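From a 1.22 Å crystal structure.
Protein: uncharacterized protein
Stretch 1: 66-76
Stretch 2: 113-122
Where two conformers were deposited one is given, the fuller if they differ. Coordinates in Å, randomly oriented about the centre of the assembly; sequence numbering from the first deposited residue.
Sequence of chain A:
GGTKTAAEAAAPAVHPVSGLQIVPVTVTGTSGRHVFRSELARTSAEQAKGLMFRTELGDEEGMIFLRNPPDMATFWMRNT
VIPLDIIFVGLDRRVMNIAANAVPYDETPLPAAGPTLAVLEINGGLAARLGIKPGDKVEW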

# COMPACT_ATOMS: atom_id res chain seq x y z
N LEU A 66 -1.15 7.67 -4.13
CA LEU A 66 -1.76 8.88 -3.56
C LEU A 66 -2.62 9.51 -4.63
O LEU A 66 -2.16 9.78 -5.75
CB LEU A 66 -0.71 9.87 -3.07
CG LEU A 66 0.11 9.42 -1.88
CD1 LEU A 66 1.05 10.58 -1.46
CD2 LEU A 66 -0.77 8.90 -0.71
N ARG A 67 -3.88 9.73 -4.29
CA ARG A 67 -4.88 10.05 -5.29
C ARG A 67 -5.53 11.38 -5.07
O ARG A 67 -6.01 11.69 -4.01
CB ARG A 67 -5.97 8.99 -5.29
CG ARG A 67 -5.39 7.63 -5.59
CD ARG A 67 -6.38 6.53 -5.39
NE ARG A 67 -7.59 6.62 -6.20
CZ ARG A 67 -7.65 6.28 -7.48
NH1 ARG A 67 -6.59 5.85 -8.14
NH2 ARG A 67 -8.80 6.35 -8.13
N ASN A 68 -5.55 12.16 -6.14
CA ASN A 68 -6.22 13.45 -6.15
C ASN A 68 -6.65 13.75 -7.58
O ASN A 68 -5.79 13.92 -8.44
CB ASN A 68 -5.34 14.58 -5.61
CG ASN A 68 -6.12 15.87 -5.40
OD1 ASN A 68 -7.28 15.98 -5.82
ND2 ASN A 68 -5.49 16.85 -4.77
N PRO A 69 -7.97 13.82 -7.85
CA PRO A 69 -9.06 13.66 -6.89
C PRO A 69 -9.14 12.23 -6.32
O PRO A 69 -8.67 11.28 -6.96
CB PRO A 69 -10.29 13.98 -7.73
CG PRO A 69 -9.93 13.53 -9.09
CD PRO A 69 -8.47 13.86 -9.24
N PRO A 70 -9.73 12.08 -5.13
CA PRO A 70 -9.77 10.76 -4.47
C PRO A 70 -10.90 9.89 -5.01
O PRO A 70 -11.77 9.44 -4.27
CB PRO A 70 -9.98 11.12 -3.00
CG PRO A 70 -10.85 12.39 -3.11
CD PRO A 70 -10.25 13.15 -4.24
N ASP A 71 -10.90 9.66 -6.31
CA ASP A 71 -11.90 8.86 -6.96
C ASP A 71 -11.84 7.44 -6.43
O ASP A 71 -10.77 6.94 -6.05
CB ASP A 71 -11.60 8.85 -8.46
CG ASP A 71 -11.88 10.19 -9.15
OD1 ASP A 71 -12.55 11.08 -8.58
OD2 ASP A 71 -11.42 10.34 -10.30
N MSE A 72 -12.98 6.76 -6.42
CA MSE A 72 -13.03 5.36 -6.04
C MSE A 72 -12.09 4.56 -6.94
O MSE A 72 -12.16 4.66 -8.17
CB MSE A 72 -14.47 4.88 -6.21
CG MSE A 72 -14.72 3.45 -5.85
SE MSE A 72 -16.55 2.99 -6.33
CE MSE A 72 -16.29 1.07 -6.54
N ALA A 73 -11.20 3.76 -6.35
CA ALA A 73 -10.19 2.99 -7.08
C ALA A 73 -10.64 1.55 -7.30
O ALA A 73 -11.34 0.96 -6.45
CB ALA A 73 -8.89 2.97 -6.31
N THR A 74 -10.23 0.99 -8.42
CA THR A 74 -10.41 -0.45 -8.68
C THR A 74 -9.08 -0.97 -9.21
O THR A 74 -8.52 -0.38 -10.12
CB THR A 74 -11.56 -0.74 -9.68
OG1 THR A 74 -12.77 -0.23 -9.13
CG2 THR A 74 -11.73 -2.23 -9.93
N PHE A 75 -8.58 -2.06 -8.61
CA PHE A 75 -7.26 -2.60 -8.93
C PHE A 75 -7.40 -3.96 -9.63
O PHE A 75 -8.48 -4.56 -9.66
CB PHE A 75 -6.43 -2.71 -7.65
CG PHE A 75 -5.78 -1.43 -7.26
CD1 PHE A 75 -6.51 -0.36 -6.82
CD2 PHE A 75 -4.42 -1.26 -7.38
CE1 PHE A 75 -5.91 0.83 -6.50
CE2 PHE A 75 -3.83 -0.10 -7.04
CZ PHE A 75 -4.57 0.97 -6.61
N TRP A 76 -6.31 -4.43 -10.21
CA TRP A 76 -6.21 -5.80 -10.70
C TRP A 76 -4.76 -6.25 -10.66
O TRP A 76 -3.89 -5.49 -10.29
CB TRP A 76 -6.79 -5.96 -12.12
CG TRP A 76 -6.05 -5.27 -13.23
CD1 TRP A 76 -5.08 -4.32 -13.14
CD2 TRP A 76 -6.28 -5.48 -14.63
NE1 TRP A 76 -4.69 -3.92 -14.39
CE2 TRP A 76 -5.40 -4.63 -15.32
CE3 TRP A 76 -7.11 -6.33 -15.36
CZ2 TRP A 76 -5.38 -4.56 -16.72
CZ3 TRP A 76 -7.07 -6.28 -16.74
CH2 TRP A 76 -6.20 -5.41 -17.40
N ALA A 113 -13.99 0.40 -1.28
CA ALA A 113 -15.32 0.57 -0.73
C ALA A 113 -15.96 1.88 -1.15
O ALA A 113 -17.16 2.03 -1.02
CB ALA A 113 -15.25 0.53 0.79
N GLY A 114 -15.18 2.84 -1.64
CA GLY A 114 -15.67 4.17 -1.96
C GLY A 114 -14.54 5.08 -2.38
O GLY A 114 -13.43 4.60 -2.63
N PRO A 115 -14.78 6.40 -2.40
CA PRO A 115 -13.73 7.38 -2.71
C PRO A 115 -12.45 7.04 -1.96
O PRO A 115 -12.45 6.83 -0.76
CB PRO A 115 -14.36 8.71 -2.28
CG PRO A 115 -15.84 8.50 -2.53
CD PRO A 115 -16.10 7.04 -2.18
N THR A 116 -11.38 6.96 -2.73
CA THR A 116 -10.12 6.41 -2.26
C THR A 116 -9.04 7.50 -2.29
O THR A 116 -8.63 7.95 -3.38
CB THR A 116 -9.69 5.26 -3.17
OG1 THR A 116 -10.76 4.33 -3.30
CG2 THR A 116 -8.46 4.55 -2.61
N LEU A 117 -8.61 7.94 -1.11
CA LEU A 117 -7.53 8.92 -0.97
C LEU A 117 -6.16 8.28 -1.24
O LEU A 117 -5.27 8.93 -1.79
CB LEU A 117 -7.60 9.52 0.44
CG LEU A 117 -6.51 10.54 0.75
CD1 LEU A 117 -6.61 11.78 -0.15
CD2 LEU A 117 -6.60 10.95 2.22
N ALA A 118 -5.97 7.05 -0.78
CA ALA A 118 -4.69 6.37 -0.94
C ALA A 118 -4.91 4.87 -0.98
O ALA A 118 -5.93 4.37 -0.52
CB ALA A 118 -3.73 6.74 0.21
N VAL A 119 -3.93 4.15 -1.51
CA VAL A 119 -3.88 2.71 -1.47
C VAL A 119 -2.48 2.31 -1.06
O VAL A 119 -1.51 2.87 -1.54
CB VAL A 119 -4.21 2.09 -2.85
CG1 VAL A 119 -4.21 0.57 -2.77
CG2 VAL A 119 -5.59 2.60 -3.35
N LEU A 120 -2.39 1.33 -0.15
CA LEU A 120 -1.11 0.79 0.28
C LEU A 120 -1.10 -0.68 -0.11
O LEU A 120 -1.98 -1.46 0.30
CB LEU A 120 -0.94 0.96 1.78
CG LEU A 120 0.32 0.31 2.34
CD1 LEU A 120 1.61 1.00 1.83
CD2 LEU A 120 0.30 0.34 3.87
N GLU A 121 -0.11 -1.06 -0.91
CA GLU A 121 0.12 -2.47 -1.25
C GLU A 121 1.32 -3.03 -0.48
O GLU A 121 2.37 -2.41 -0.46
CB GLU A 121 0.37 -2.65 -2.76
CG GLU A 121 -0.86 -2.35 -3.59
CD GLU A 121 -0.68 -2.48 -5.08
OE1 GLU A 121 0.44 -2.65 -5.57
OE2 GLU A 121 -1.71 -2.38 -5.77
N ILE A 122 1.10 -4.17 0.15
CA ILE A 122 2.12 -4.90 0.89
C ILE A 122 2.02 -6.38 0.51
O ILE A 122 1.11 -6.80 -0.19
CB ILE A 122 1.95 -4.70 2.41
CG1 ILE A 122 0.64 -5.30 2.94
CG2 ILE A 122 2.08 -3.20 2.75
CD1 ILE A 122 0.49 -5.16 4.47

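What does the corner at the start of stretch 2 offer to stretch 1? Ala113 points its CB away, and the approach begins with the backbone of Gly114. Its carbonyl O lies 3.5 Å from Met72 CA, a CA-H...O contact, and it also accepts a hydrogen bond from the hydroxyl of Thr116, two residues further on, OG1 to Gly114 O at 2.8 Å. Pro115 follows, with its CA packed 3.2 Å from Pro70 O.

How does Thr116 come to be the hub of the contact? It is buried, has more surface covered by the other stretch than any other residue here, and uses backbone and side chain alike. Its N makes two weak hydrogen bonds, to Pro70 O at 2.9 Å and to Asp71 O at 3.4 Å; the first is short but bent, with an angle of 125° at the hydrogen. Its hydroxyl works in both directions: while donating to Gly114, OG1 accepts a hydrogen bond from Ala73 N at 3.1 Å, with a favourable angle of 155°. One side chain thus ties the turn of stretch 2 to the backbone of stretch 1.

Where does Arg67 fit among these carbonyls? Its CB points toward stretch 2, and Thr116 O sits at the edge of the guanidinium, near its plane, where NE reaches it in a weak hydrogen bond of 3.3 Å. The same group is held within its own stretch, since NE and NH2 bond Asp71 O at 3.2 and 2.9 Å. Asp71 O therefore accepts from the Arg67 side chain, which braces the loop of stretch 1 within itself, and weakly from Thr116 N across the contact. The backbone of Arg67 adds a well-directed bond, from its N to Leu117 O at 3.0 Å. Leu117 directs its CB away, yet its CA still packs against Pro70 CB at 3.9 Å.

What takes over once stretch 2 becomes a strand? Ala118 pairs with Leu66 in an antiparallel, non-hydrogen-bonded bridge; their side chains share a face of the sheet, and Leu66 CD2 meets Ala118 CB at 3.8 Å. Val119 points its CB toward stretch 1, its CG2 lying 3.6 Å from Phe75 CE1 and 4.4 Å from Ala73 CB. Leu120 and Ile122 are out of reach, so the alternation of the strand leaves Glu121 to make the last contact: its OE2 comes within 3.3 Å of Phe75 CD2, approaching the ring obliquely.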